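Local atomic coordinates of flavin reductase domain protein (Arthrobacter sp., PDB entry 2QCK), a protein that probably binds FMN and reduces flavin with electrons from a reduced nicotinamide cofactor. Residues 34-38 and 94-98; 64-70 and 122-127; 76-82 and 109-115. The contacts are given in a common frame with arbitrary orientation. Residue numbers count along the deposited sequence, not the author numbering.

Contact 1 of 3, residues 34-38 and 94-98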
ATOM      1  N   THR A  34     -19.942   5.979  18.662  1.00 35.23           N
ATOM      2  CA  THR A  34     -18.737   5.519  19.345  1.00 35.58           C
ATOM      3  C   THR A  34     -17.610   5.568  18.331  1.00 33.32           C
ATOM      4  O   THR A  34     -17.798   5.078  17.253  1.00 33.48           O
ATOM      5  CB  THR A  34     -18.926   4.087  19.858  1.00 36.58           C
ATOM      6  OG1 THR A  34     -19.925   4.068  20.881  1.00 40.47           O
ATOM      7  CG2 THR A  34     -17.665   3.575  20.455  1.00 37.27           C
ATOM      8  N   PRO A  35     -16.469   6.199  18.662  1.00 34.24           N
ATOM      9  CA  PRO A  35     -15.343   6.239  17.744  1.00 34.97           C
ATOM     10  C   PRO A  35     -14.586   4.932  17.685  1.00 33.88           C
ATOM     11  O   PRO A  35     -14.350   4.294  18.703  1.00 37.54           O
ATOM     12  CB  PRO A  35     -14.441   7.327  18.315  1.00 34.31           C
ATOM     13  CG  PRO A  35     -14.714   7.329  19.777  1.00 36.32           C
ATOM     14  CD  PRO A  35     -16.185   6.950  19.901  1.00 36.21           C
ATOM     15  N   TYR A  36     -14.227   4.544  16.479  1.00 33.34           N
ATOM     16  CA  TYR A  36     -13.379   3.397  16.239  1.00 29.08           C
ATOM     17  C   TYR A  36     -12.258   3.863  15.349  1.00 31.80           C
ATOM     18  O   TYR A  36     -12.431   4.811  14.593  1.00 32.77           O
ATOM     19  CB  TYR A  36     -14.139   2.322  15.502  1.00 33.64           C
ATOM     20  CG  TYR A  36     -15.134   1.598  16.337  1.00 33.68           C
ATOM     21  CD1 TYR A  36     -16.354   2.154  16.607  1.00 32.11           C
ATOM     22  CD2 TYR A  36     -14.850   0.358  16.845  1.00 41.17           C
ATOM     23  CE1 TYR A  36     -17.282   1.505  17.369  1.00 37.09           C
ATOM     24  CE2 TYR A  36     -15.760  -0.308  17.595  1.00 42.45           C
ATOM     25  CZ  TYR A  36     -16.971   0.271  17.866  1.00 42.85           C
ATOM     26  OH  TYR A  36     -17.888  -0.409  18.638  1.00 44.80           O
ATOM     27  N   GLY A  37     -11.117   3.176  15.393  1.00 30.67           N
ATOM     28  CA  GLY A  37     -10.022   3.513  14.481  1.00 32.05           C
ATOM     29  C   GLY A  37      -8.921   2.501  14.575  1.00 32.36           C
ATOM     30  O   GLY A  37      -8.850   1.755  15.531  1.00 34.49           O
ATOM     31  N   PHE A  38      -8.046   2.466  13.583  1.00 34.60           N
ATOM     32  CA  PHE A  38      -7.030   1.443  13.593  1.00 33.17           C
ATOM     33  C   PHE A  38      -5.854   1.845  12.699  1.00 33.43           C
ATOM     34  O   PHE A  38      -6.024   2.552  11.719  1.00 30.50           O
ATOM     35  CB  PHE A  38      -7.662   0.104  13.170  1.00 37.75           C
ATOM     36  CG  PHE A  38      -8.398   0.172  11.871  1.00 39.79           C
ATOM     37  CD1 PHE A  38      -9.730   0.632  11.812  1.00 36.72           C
ATOM     38  CD2 PHE A  38      -7.763  -0.152  10.693  1.00 36.57           C
ATOM     39  CE1 PHE A  38     -10.415   0.728  10.607  1.00 37.58           C
ATOM     40  CE2 PHE A  38      -8.433  -0.040   9.484  1.00 37.39           C
ATOM     41  CZ  PHE A  38      -9.786   0.380   9.461  1.00 38.25           C
ATOM     42  N   ASN A  94      -8.091   0.819  24.973  1.00 37.17           N
ATOM     43  CA  ASN A  94      -9.046   1.799  24.453  1.00 34.36           C
ATOM     44  C   ASN A  94      -8.298   2.894  23.701  1.00 33.95           C
ATOM     45  O   ASN A  94      -7.524   3.656  24.279  1.00 31.82           O
ATOM     46  CB  ASN A  94      -9.830   2.400  25.604  1.00 38.06           C
ATOM     47  CG  ASN A  94     -10.947   3.280  25.139  1.00 34.51           C
ATOM     48  OD1 ASN A  94     -10.885   3.891  24.078  1.00 38.36           O
ATOM     49  ND2 ASN A  94     -11.982   3.347  25.934  1.00 44.34           N
ATOM     50  N   ARG A  95      -8.500   2.942  22.392  1.00 35.09           N
ATOM     51  CA  ARG A  95      -7.701   3.794  21.527  1.00 34.98           C
ATOM     52  C   ARG A  95      -8.038   5.279  21.627  1.00 35.84           C
ATOM     53  O   ARG A  95      -7.227   6.124  21.255  1.00 36.11           O
ATOM     54  CB  ARG A  95      -7.861   3.324  20.117  1.00 36.90           C
ATOM     55  CG  ARG A  95      -7.291   1.931  19.952  1.00 35.71           C
ATOM     56  CD  ARG A  95      -7.448   1.350  18.571  1.00 35.62           C
ATOM     57  NE  ARG A  95      -6.795   0.037  18.548  1.00 29.81           N
ATOM     58  CZ  ARG A  95      -7.030  -0.931  17.662  1.00 33.72           C
ATOM     59  NH1 ARG A  95      -7.842  -0.744  16.648  1.00 37.13           N
ATOM     60  NH2 ARG A  95      -6.389  -2.081  17.754  1.00 36.32           N
ATOM     61  N   PHE A  96      -9.232   5.589  22.117  1.00 32.60           N
ATOM     62  CA  PHE A  96      -9.700   6.973  22.168  1.00 31.95           C
ATOM     63  C   PHE A  96      -9.678   7.544  23.560  1.00 33.27           C
ATOM     64  O   PHE A  96     -10.126   8.666  23.757  1.00 28.39           O
ATOM     65  CB  PHE A  96     -11.090   7.075  21.504  1.00 30.91           C
ATOM     66  CG  PHE A  96     -11.026   6.888  20.012  1.00 36.17           C
ATOM     67  CD1 PHE A  96     -10.765   7.981  19.170  1.00 28.93           C
ATOM     68  CD2 PHE A  96     -11.139   5.624  19.457  1.00 31.22           C
ATOM     69  CE1 PHE A  96     -10.666   7.832  17.795  1.00 26.72           C
ATOM     70  CE2 PHE A  96     -11.039   5.460  18.105  1.00 36.77           C
ATOM     71  CZ  PHE A  96     -10.799   6.566  17.262  1.00 29.65           C
ATOM     72  N   GLU A  97      -9.126   6.796  24.515  1.00 33.40           N
ATOM     73  CA  GLU A  97      -8.907   7.319  25.870  1.00 36.07           C
ATOM     74  C   GLU A  97      -7.727   8.301  25.846  1.00 34.42           C
ATOM     75  O   GLU A  97      -6.619   7.909  25.503  1.00 38.25           O
ATOM     76  CB  GLU A  97      -8.613   6.150  26.805  1.00 38.21           C
ATOM     77  CG  GLU A  97      -8.153   6.509  28.201  1.00 34.15           C
ATOM     78  CD  GLU A  97      -8.159   5.288  29.112  1.00 39.82           C
ATOM     79  OE1 GLU A  97      -7.812   4.173  28.644  1.00 52.65           O
ATOM     80  OE2 GLU A  97      -8.520   5.428  30.296  1.00 50.78           O
ATOM     81  N   GLY A  98      -7.980   9.561  26.198  1.00 31.71           N
ATOM     82  CA  GLY A  98      -6.999  10.657  26.113  1.00 32.05           C
ATOM     83  C   GLY A  98      -7.557  11.817  25.301  1.00 32.62           C
ATOM     84  O   GLY A  98      -8.576  11.673  24.647  1.00 38.35           O
TER

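Contact 2 of 3, residues 64-70 and 122-127. With PO4 (phosphate ion), chain B.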
ATOM      1  N   TRP A  64     -14.367  -3.759  12.176  1.00 35.14           N
ATOM      2  CA  TRP A  64     -15.039  -4.167  10.915  1.00 35.14           C
ATOM      3  C   TRP A  64     -16.544  -3.772  10.889  1.00 33.46           C
ATOM      4  O   TRP A  64     -17.027  -3.210   9.895  1.00 36.08           O
ATOM      5  CB  TRP A  64     -14.830  -5.665  10.618  1.00 37.41           C
ATOM      6  CG  TRP A  64     -15.717  -6.124   9.519  1.00 36.14           C
ATOM      7  CD1 TRP A  64     -16.840  -6.901   9.629  1.00 34.50           C
ATOM      8  CD2 TRP A  64     -15.640  -5.718   8.151  1.00 38.24           C
ATOM      9  NE1 TRP A  64     -17.432  -7.055   8.390  1.00 32.94           N
ATOM     10  CE2 TRP A  64     -16.720  -6.337   7.464  1.00 32.06           C
ATOM     11  CE3 TRP A  64     -14.737  -4.939   7.426  1.00 38.03           C
ATOM     12  CZ2 TRP A  64     -16.924  -6.180   6.118  1.00 34.64           C
ATOM     13  CZ3 TRP A  64     -14.965  -4.771   6.078  1.00 34.67           C
ATOM     14  CH2 TRP A  64     -16.047  -5.392   5.439  1.00 37.66           C
ATOM     15  N   PRO A  65     -17.279  -4.037  11.969  1.00 34.91           N
ATOM     16  CA  PRO A  65     -18.654  -3.663  11.962  1.00 32.33           C
ATOM     17  C   PRO A  65     -18.850  -2.174  11.758  1.00 32.92           C
ATOM     18  O   PRO A  65     -19.805  -1.802  11.101  1.00 34.08           O
ATOM     19  CB  PRO A  65     -19.151  -4.120  13.337  1.00 33.30           C
ATOM     20  CG  PRO A  65     -18.273  -5.263  13.655  1.00 39.07           C
ATOM     21  CD  PRO A  65     -16.938  -4.753  13.208  1.00 34.21           C
ATOM     22  N   ALA A  66     -17.965  -1.337  12.305  1.00 30.66           N
ATOM     23  CA  ALA A  66     -18.055   0.130  12.113  1.00 30.39           C
ATOM     24  C   ALA A  66     -17.900   0.445  10.635  1.00 31.34           C
ATOM     25  O   ALA A  66     -18.699   1.191  10.048  1.00 34.19           O
ATOM     26  CB  ALA A  66     -16.983   0.876  12.913  1.00 30.78           C
ATOM     27  N   ILE A  67     -16.918  -0.199  10.018  1.00 31.47           N
ATOM     28  CA  ILE A  67     -16.644   0.001   8.587  1.00 28.52           C
ATOM     29  C   ILE A  67     -17.739  -0.560   7.658  1.00 31.78           C
ATOM     30  O   ILE A  67     -18.091   0.057   6.625  1.00 33.45           O
ATOM     31  CB  ILE A  67     -15.236  -0.589   8.241  1.00 32.44           C
ATOM     32  CG1 ILE A  67     -14.127   0.182   8.987  1.00 35.71           C
ATOM     33  CG2 ILE A  67     -14.945  -0.497   6.750  1.00 26.14           C
ATOM     34  CD1 ILE A  67     -13.811   1.576   8.448  1.00 30.85           C
ATOM     35  N   ALA A  68     -18.219  -1.758   7.957  1.00 27.92           N
ATOM     36  CA  ALA A  68     -19.330  -2.379   7.271  1.00 32.34           C
ATOM     37  C   ALA A  68     -20.625  -1.543   7.271  1.00 35.10           C
ATOM     38  O   ALA A  68     -21.378  -1.554   6.296  1.00 36.26           O
ATOM     39  CB  ALA A  68     -19.613  -3.756   7.883  1.00 32.49           C
ATOM     40  N   ASN A  69     -20.875  -0.835   8.368  1.00 33.40           N
ATOM     41  CA  ASN A  69     -22.120  -0.150   8.591  1.00 33.99           C
ATOM     42  C   ASN A  69     -22.045   1.359   8.655  1.00 33.32           C
ATOM     43  O   ASN A  69     -23.033   1.994   8.943  1.00 33.77           O
ATOM     44  CB  ASN A  69     -22.736  -0.680   9.864  1.00 33.79           C
ATOM     45  CG  ASN A  69     -23.032  -2.145   9.767  1.00 35.87           C
ATOM     46  OD1 ASN A  69     -22.532  -2.963  10.549  1.00 43.62           O
ATOM     47  ND2 ASN A  69     -23.793  -2.497   8.768  1.00 30.52           N
ATOM     48  N   THR A  70     -20.917   1.941   8.269  1.00 35.39           N
ATOM     49  CA  THR A  70     -20.778   3.384   8.248  1.00 33.78           C
ATOM     50  C   THR A  70     -20.275   3.855   6.923  1.00 34.67           C
ATOM     51  O   THR A  70     -19.583   3.110   6.213  1.00 35.56           O
ATOM     52  CB  THR A  70     -19.858   3.836   9.393  1.00 36.41           C
ATOM     53  OG1 THR A  70     -20.363   3.269  10.612  1.00 33.79           O
ATOM     54  CG2 THR A  70     -19.873   5.372   9.554  1.00 34.48           C
ATOM     55  N   ILE A 122     -17.033   5.867   2.079  1.00 35.47           N
ATOM     56  CA  ILE A 122     -16.846   4.509   1.575  1.00 32.51           C
ATOM     57  C   ILE A 122     -17.848   4.231   0.465  1.00 32.17           C
ATOM     58  O   ILE A 122     -19.064   4.372   0.665  1.00 30.75           O
ATOM     59  CB  ILE A 122     -17.054   3.451   2.652  1.00 33.10           C
ATOM     60  CG1 ILE A 122     -15.997   3.597   3.738  1.00 33.10           C
ATOM     61  CG2 ILE A 122     -16.920   2.010   2.047  1.00 32.81           C
ATOM     62  CD1 ILE A 122     -16.245   2.656   4.955  1.00 34.26           C
ATOM     63  N   GLN A 123     -17.323   3.849  -0.700  1.00 32.67           N
ATOM     64  CA  GLN A 123     -18.147   3.509  -1.878  1.00 30.70           C
ATOM     65  C   GLN A 123     -18.659   2.074  -1.774  1.00 31.62           C
ATOM     66  O   GLN A 123     -19.833   1.792  -1.958  1.00 34.04           O
ATOM     67  CB  GLN A 123     -17.316   3.727  -3.129  1.00 31.03           C
ATOM     68  CG  GLN A 123     -16.784   5.144  -3.215  1.00 40.33           C
ATOM     69  CD  GLN A 123     -17.861   6.192  -3.360  1.00 54.58           C
ATOM     70  OE1 GLN A 123     -18.494   6.288  -4.407  1.00 63.06           O
ATOM     71  NE2 GLN A 123     -18.058   7.014  -2.323  1.00 46.50           N
HETATM   72  N   MSE A 124     -17.787   1.164  -1.402  1.00 34.05           N
HETATM   73  CA  MSE A 124     -18.112  -0.234  -1.352  1.00 37.83           C
HETATM   74  C   MSE A 124     -16.981  -0.901  -0.614  1.00 32.63           C
HETATM   75  O   MSE A 124     -15.864  -0.357  -0.535  1.00 33.94           O
HETATM   76  CB  MSE A 124     -18.090  -0.781  -2.798  1.00 32.77           C
HETATM   77  CG  MSE A 124     -16.552  -0.745  -3.331  1.00 30.11           C
HETATM   78 SE   MSE A 124     -16.762  -0.364  -5.033  0.75 64.19          SE
HETATM   79  CE  MSE A 124     -17.438   1.471  -5.014  1.00 74.84           C
ATOM     80  N   ARG A 125     -17.266  -2.096  -0.098  1.00 34.85           N
ATOM     81  CA  ARG A 125     -16.252  -3.034   0.373  1.00 32.86           C
ATOM     82  C   ARG A 125     -16.353  -4.300  -0.447  1.00 33.57           C
ATOM     83  O   ARG A 125     -17.473  -4.788  -0.691  1.00 32.09           O
ATOM     84  CB  ARG A 125     -16.498  -3.403   1.847  1.00 34.09           C
ATOM     85  CG  ARG A 125     -16.801  -2.215   2.737  1.00 34.19           C
ATOM     86  CD  ARG A 125     -18.232  -2.222   3.202  1.00 34.30           C
ATOM     87  NE  ARG A 125     -18.560  -0.992   3.914  1.00 37.76           N
ATOM     88  CZ  ARG A 125     -19.338  -0.005   3.452  1.00 30.02           C
ATOM     89  NH1 ARG A 125     -19.908  -0.040   2.258  1.00 37.87           N
ATOM     90  NH2 ARG A 125     -19.529   1.053   4.210  1.00 30.29           N
ATOM     91  N   LEU A 126     -15.213  -4.872  -0.851  1.00 34.18           N
ATOM     92  CA  LEU A 126     -15.177  -6.126  -1.583  1.00 32.64           C
ATOM     93  C   LEU A 126     -14.750  -7.199  -0.613  1.00 34.88           C
ATOM     94  O   LEU A 126     -13.550  -7.293  -0.274  1.00 31.29           O
ATOM     95  CB  LEU A 126     -14.160  -6.002  -2.674  1.00 35.93           C
ATOM     96  CG  LEU A 126     -14.043  -7.022  -3.805  1.00 38.80           C
ATOM     97  CD1 LEU A 126     -15.349  -7.244  -4.540  1.00 40.70           C
ATOM     98  CD2 LEU A 126     -12.915  -6.503  -4.737  1.00 37.62           C
ATOM     99  N   SER A 127     -15.709  -7.985  -0.134  1.00 34.28           N
ATOM    100  CA  SER A 127     -15.458  -8.843   1.004  1.00 32.45           C
ATOM    101  C   SER A 127     -15.214 -10.258   0.602  1.00 34.27           C
ATOM    102  O   SER A 127     -16.015 -10.875  -0.105  1.00 33.26           O
ATOM    103  CB  SER A 127     -16.589  -8.765   2.024  1.00 37.64           C
ATOM    104  OG  SER A 127     -16.661  -7.452   2.516  1.00 38.48           O
TER
HETATM  105  P   PO4 B 167     -20.941  -7.757   7.351  0.50 40.39           P
HETATM  106  O1  PO4 B 167     -21.739  -6.654   6.699  0.50 31.76           O
HETATM  107  O2  PO4 B 167     -19.995  -8.392   6.346  0.50 46.70           O
HETATM  108  O3  PO4 B 167     -20.212  -7.082   8.479  0.50 46.34           O
HETATM  109  O4  PO4 B 167     -21.821  -8.843   7.940  0.50 44.65           O

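Contact 3 of 3, residues 76-82 and 109-115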
ATOM      1  N   HIS A  76      -5.492   9.222   8.349  1.00 29.82           N
ATOM      2  CA  HIS A  76      -4.439  10.105   8.883  1.00 30.21           C
ATOM      3  C   HIS A  76      -3.075   9.621   8.492  1.00 31.81           C
ATOM      4  O   HIS A  76      -2.722   8.484   8.773  1.00 34.61           O
ATOM      5  CB  HIS A  76      -4.503  10.178  10.383  1.00 31.45           C
ATOM      6  CG  HIS A  76      -5.821  10.652  10.886  1.00 27.53           C
ATOM      7  ND1 HIS A  76      -6.948   9.857  10.848  1.00 33.38           N
ATOM      8  CD2 HIS A  76      -6.199  11.826  11.437  1.00 32.10           C
ATOM      9  CE1 HIS A  76      -7.964  10.520  11.372  1.00 30.19           C
ATOM     10  NE2 HIS A  76      -7.535  11.720  11.729  1.00 23.69           N
HETATM   11  N   MSE A  77      -2.323  10.476   7.830  1.00 34.28           N
HETATM   12  CA  MSE A  77      -0.910  10.191   7.503  1.00 36.00           C
HETATM   13  C   MSE A  77      -0.101  10.615   8.716  1.00 34.40           C
HETATM   14  O   MSE A  77      -0.404  11.629   9.359  1.00 39.24           O
HETATM   15  CB  MSE A  77      -0.466  10.994   6.289  1.00 36.19           C
HETATM   16  CG  MSE A  77      -0.900  10.376   4.988  1.00 43.12           C
HETATM   17 SE   MSE A  77      -2.852  10.328   4.686  0.75 39.89          SE
HETATM   18  CE  MSE A  77      -2.774   9.577   2.824  1.00 32.63           C
ATOM     19  N   LEU A  78       0.908   9.812   9.027  1.00 36.71           N
ATOM     20  CA  LEU A  78       1.674   9.898  10.257  1.00 35.67           C
ATOM     21  C   LEU A  78       3.106  10.296   9.962  1.00 37.16           C
ATOM     22  O   LEU A  78       3.684   9.904   8.948  1.00 35.17           O
ATOM     23  CB  LEU A  78       1.646   8.527  10.973  1.00 33.34           C
ATOM     24  CG  LEU A  78       0.274   8.031  11.427  1.00 38.17           C
ATOM     25  CD1 LEU A  78       0.403   6.879  12.413  1.00 33.80           C
ATOM     26  CD2 LEU A  78      -0.554   9.146  12.065  1.00 34.55           C
ATOM     27  N   GLY A  79       3.677  11.104  10.842  1.00 38.03           N
ATOM     28  CA  GLY A  79       5.116  11.297  10.842  1.00 35.78           C
ATOM     29  C   GLY A  79       5.797  10.598  11.998  1.00 36.43           C
ATOM     30  O   GLY A  79       5.171   9.942  12.811  1.00 33.21           O
ATOM     31  N   LEU A  80       7.101  10.788  12.101  1.00 39.17           N
ATOM     32  CA  LEU A  80       7.874  10.171  13.166  1.00 38.01           C
ATOM     33  C   LEU A  80       7.415  10.567  14.548  1.00 38.54           C
ATOM     34  O   LEU A  80       7.482   9.760  15.461  1.00 38.68           O
ATOM     35  CB  LEU A  80       9.341  10.533  13.024  1.00 39.15           C
ATOM     36  CG  LEU A  80      10.004  10.157  11.725  1.00 38.93           C
ATOM     37  CD1 LEU A  80      11.511  10.185  11.923  1.00 42.08           C
ATOM     38  CD2 LEU A  80       9.567   8.797  11.242  1.00 40.57           C
ATOM     39  N   ASP A  81       6.927  11.793  14.713  1.00 38.16           N
ATOM     40  CA  ASP A  81       6.423  12.216  16.015  1.00 36.43           C
ATOM     41  C   ASP A  81       5.096  11.541  16.347  1.00 38.10           C
ATOM     42  O   ASP A  81       4.586  11.690  17.444  1.00 35.93           O
ATOM     43  CB  ASP A  81       6.256  13.735  16.067  1.00 39.26           C
ATOM     44  CG  ASP A  81       7.589  14.465  16.140  1.00 43.05           C
ATOM     45  N   ASN A  82       4.523  10.795  15.412  1.00 36.99           N
ATOM     46  CA  ASN A  82       3.257  10.114  15.662  1.00 35.30           C
ATOM     47  C   ASN A  82       3.451   8.603  15.951  1.00 34.05           C
ATOM     48  O   ASN A  82       2.483   7.860  15.878  1.00 36.47           O
ATOM     49  CB  ASN A  82       2.314  10.258  14.472  1.00 32.49           C
ATOM     50  CG  ASN A  82       2.001  11.685  14.098  1.00 36.99           C
ATOM     51  OD1 ASN A  82       2.067  12.045  12.933  1.00 31.47           O
ATOM     52  ND2 ASN A  82       1.613  12.486  15.063  1.00 31.84           N
ATOM     53  N   PRO A 109     -13.995  10.984  13.592  1.00 32.71           N
ATOM     54  CA  PRO A 109     -12.968  11.309  14.577  1.00 29.31           C
ATOM     55  C   PRO A 109     -11.660  11.699  13.901  1.00 29.51           C
ATOM     56  O   PRO A 109     -11.088  10.930  13.103  1.00 30.97           O
ATOM     57  CB  PRO A 109     -12.811  10.003  15.364  1.00 29.83           C
ATOM     58  CG  PRO A 109     -13.945   9.131  14.955  1.00 26.07           C
ATOM     59  CD  PRO A 109     -14.238   9.532  13.559  1.00 27.80           C
ATOM     60  N   ILE A 110     -11.220  12.909  14.209  1.00 30.92           N
ATOM     61  CA  ILE A 110      -9.993  13.495  13.713  1.00 32.13           C
ATOM     62  C   ILE A 110      -8.915  13.529  14.817  1.00 32.49           C
ATOM     63  O   ILE A 110      -9.101  14.121  15.898  1.00 35.12           O
ATOM     64  CB  ILE A 110     -10.218  14.908  13.060  1.00 32.90           C
ATOM     65  CG1 ILE A 110     -11.247  14.821  11.928  1.00 33.84           C
ATOM     66  CG2 ILE A 110      -8.879  15.443  12.499  1.00 35.44           C
ATOM     67  CD1 ILE A 110     -10.783  14.001  10.708  1.00 37.46           C
ATOM     68  N   LEU A 111      -7.796  12.869  14.519  1.00 31.96           N
ATOM     69  CA  LEU A 111      -6.660  12.784  15.387  1.00 31.29           C
ATOM     70  C   LEU A 111      -5.805  14.005  15.202  1.00 33.94           C
ATOM     71  O   LEU A 111      -5.486  14.375  14.082  1.00 34.80           O
ATOM     72  CB  LEU A 111      -5.809  11.563  15.048  1.00 33.13           C
ATOM     73  CG  LEU A 111      -6.481  10.198  14.967  1.00 35.77           C
ATOM     74  CD1 LEU A 111      -5.414   9.120  14.648  1.00 32.54           C
ATOM     75  CD2 LEU A 111      -7.248   9.929  16.248  1.00 36.71           C
ATOM     76  N   LYS A 112      -5.425  14.599  16.330  1.00 35.70           N
ATOM     77  CA  LYS A 112      -4.579  15.792  16.396  1.00 35.56           C
ATOM     78  C   LYS A 112      -3.142  15.518  16.016  1.00 35.16           C
ATOM     79  O   LYS A 112      -2.644  14.392  16.170  1.00 30.87           O
ATOM     80  CB  LYS A 112      -4.577  16.308  17.826  1.00 37.57           C
ATOM     81  CG  LYS A 112      -5.955  16.630  18.383  1.00 36.37           C
ATOM     82  CD  LYS A 112      -5.864  17.044  19.851  1.00 39.54           C
ATOM     83  CE  LYS A 112      -7.191  17.624  20.328  1.00 40.50           C
ATOM     84  NZ  LYS A 112      -7.315  17.742  21.822  1.00 42.04           N
ATOM     85  N   ASP A 113      -2.471  16.548  15.524  1.00 36.16           N
ATOM     86  CA  ASP A 113      -1.003  16.558  15.419  1.00 35.76           C
ATOM     87  C   ASP A 113      -0.446  15.551  14.447  1.00 33.28           C
ATOM     88  O   ASP A 113       0.647  15.058  14.656  1.00 35.47           O
ATOM     89  CB  ASP A 113      -0.348  16.305  16.789  1.00 37.04           C
ATOM     90  CG  ASP A 113      -0.621  17.400  17.802  1.00 39.48           C
ATOM     91  OD1 ASP A 113      -0.570  18.590  17.425  1.00 50.63           O
ATOM     92  OD2 ASP A 113      -0.872  17.051  18.974  1.00 48.95           O
ATOM     93  N   VAL A 114      -1.175  15.236  13.387  1.00 35.92           N
ATOM     94  CA  VAL A 114      -0.714  14.246  12.382  1.00 31.19           C
ATOM     95  C   VAL A 114      -0.172  15.019  11.178  1.00 32.55           C
ATOM     96  O   VAL A 114      -0.283  16.259  11.135  1.00 30.66           O
ATOM     97  CB  VAL A 114      -1.825  13.225  11.955  1.00 31.23           C
ATOM     98  CG1 VAL A 114      -2.271  12.366  13.134  1.00 34.60           C
ATOM     99  CG2 VAL A 114      -3.003  13.901  11.332  1.00 33.38           C
ATOM    100  N   ALA A 115       0.383  14.307  10.209  1.00 31.49           N
ATOM    101  CA  ALA A 115       0.927  14.931   8.988  1.00 35.65           C
ATOM    102  C   ALA A 115      -0.167  15.569   8.113  1.00 38.72           C
ATOM    103  O   ALA A 115       0.079  16.513   7.345  1.00 40.00           O
ATOM    104  CB  ALA A 115       1.719  13.925   8.172  1.00 33.95           C
TER

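Contact 1 of 3, residues 34-38 and 94-98
Phe96 projects from a loop onto the edge of strand 34-38, its chi1 in the m well and its ring turned so that one face meets Pro35. The proline presents its CB-CG edge to that face: Pro35 CB sits 3.6 Å from the centroid of the Phe96 ring, 1° off the normal, a CH-pi contact, with Pro35 CG 3.7 Å from Phe96 CG. The rim of the same ring abuts the backbone, Phe96 CE2 coming within 3.5 Å of Gly37 N; a beta carbon on Gly37 would crowd Phe96 CZ. This loop, between helix 83-88 and strand 101-103, thus closes over a strand of the antiparallel sheet of the flavin reductase-like fold. Asn94 and Glu97 bound a type I beta turn that presents the aromatic ring, and Asn94 OD1, accepting from Phe96 N at 3.1 Å, adds an Asx turn. Arg95 stretches out, m at chi1 and t at chi2 and chi3, so that Arg95 NH1 donates to Gly37 O at 2.9 Å, while its NH2 bonds to Arg91 O.

Contact 2 of 3, residues 64-70 and 122-127
Arg125 reaches from strand 122-127 to the C-terminal part of helix 64-69, where Ile67 O accepts two hydrogen bonds from its guanidinium: 2.9 Å from Arg125 NE and 3.0 Å from Arg125 NH2. Arg125 NH2 is also 2.9 Å from Thr70 O, so the edge of the guanidinium is turned to two backbone carbonyls near the C-terminal end of the helix. Thr70 OG1 in turn donates to Ala66 O (2.7 Å), tying Thr70 back to the helix. Beneath the arginine, Ile122 CD1 packs on Ile67 CG2 at 3.9 Å, and both isoleucines also touch Ile73 of strand 72-77. Farther along, Trp64 CH2 lies 4.1 Å from Arg125 CB and 3.6 Å from Ser127 OG. Trp64 NE1 makes a weak hydrogen bond to O3 of a phosphate ion (2.8 Å), probably from the crystallisation liquor. The helix runs obliquely to the strand, at 125° with 9.6 Å between axes, a short helix packed against the antiparallel sheet of the flavin reductase-like fold, with carbonyls of its C-terminal part met by an arginine.

Contact 3 of 3, residues 76-82 and 109-115
His76, Val114 and Ala115 bury the most surface here. The imidazole-bearing His76, near the end of strand 72-77, has its CA-to-CB bond directed toward segment 109-115, and the ring edge lies against Pro109 O and Ile110 CA. Leu111 CG rests over one face of the ring, 3.8 Å from the centroid in a CH-pi contact, while Val114 CG2 meets the ring edge, 3.8 Å from His76 CD2. His76 NE2 lies 3.0 Å from Leu111 N, and on the other side of the ring His76 ND1 is hydrogen-bonded to Ile26 O of strand 22-31. Val114 also fits against the neighbouring residues, with CG1 3.8 Å from Leu78 CD2 and CB 3.4 Å from Met77 O. Ala115 N donates to that same Met77 O at 2.9 Å, and Ala115 CB lies 4.1 Å from CB of Met77, a selenomethionine. Asn82, just before helix 83-88, links the two segments: its ND2 donates to Asp113 O (2.8 Å), and its OD1 accepts from Gly79 N (2.8 Å). Met16 of the second subunit packs on Met77 and Ala115. The Met77–Ala115 bond marks where strand 72-77 meets the chain leading into strand 116-127, its antiparallel neighbour in the sheet of this flavin reductase-like fold.

In the fold
All three contacts belong to one flavin reductase-like domain and reach its main antiparallel sheet. Contacts 1 and 2 lie about 18 Å apart between centres and touch where Tyr36 and Phe38 pack on Ala66 and Ile67; contacts 1 and 3, about 14 Å apart, meet where Pro109 packs on Pro35 and Phe96. Contacts 2 and 3, about 23 Å apart, lie on opposite sides of the chain's centre, yet strands 72-77 and 116-127 run between them as neighbours. Along the chain, contact 1 crosses both others, whereas contact 3 falls wholly between the segments of contact 2. Distant parts of the sequence are thereby interlocked around one sheet, and contacts 2 and 3 both also touch the second subunit.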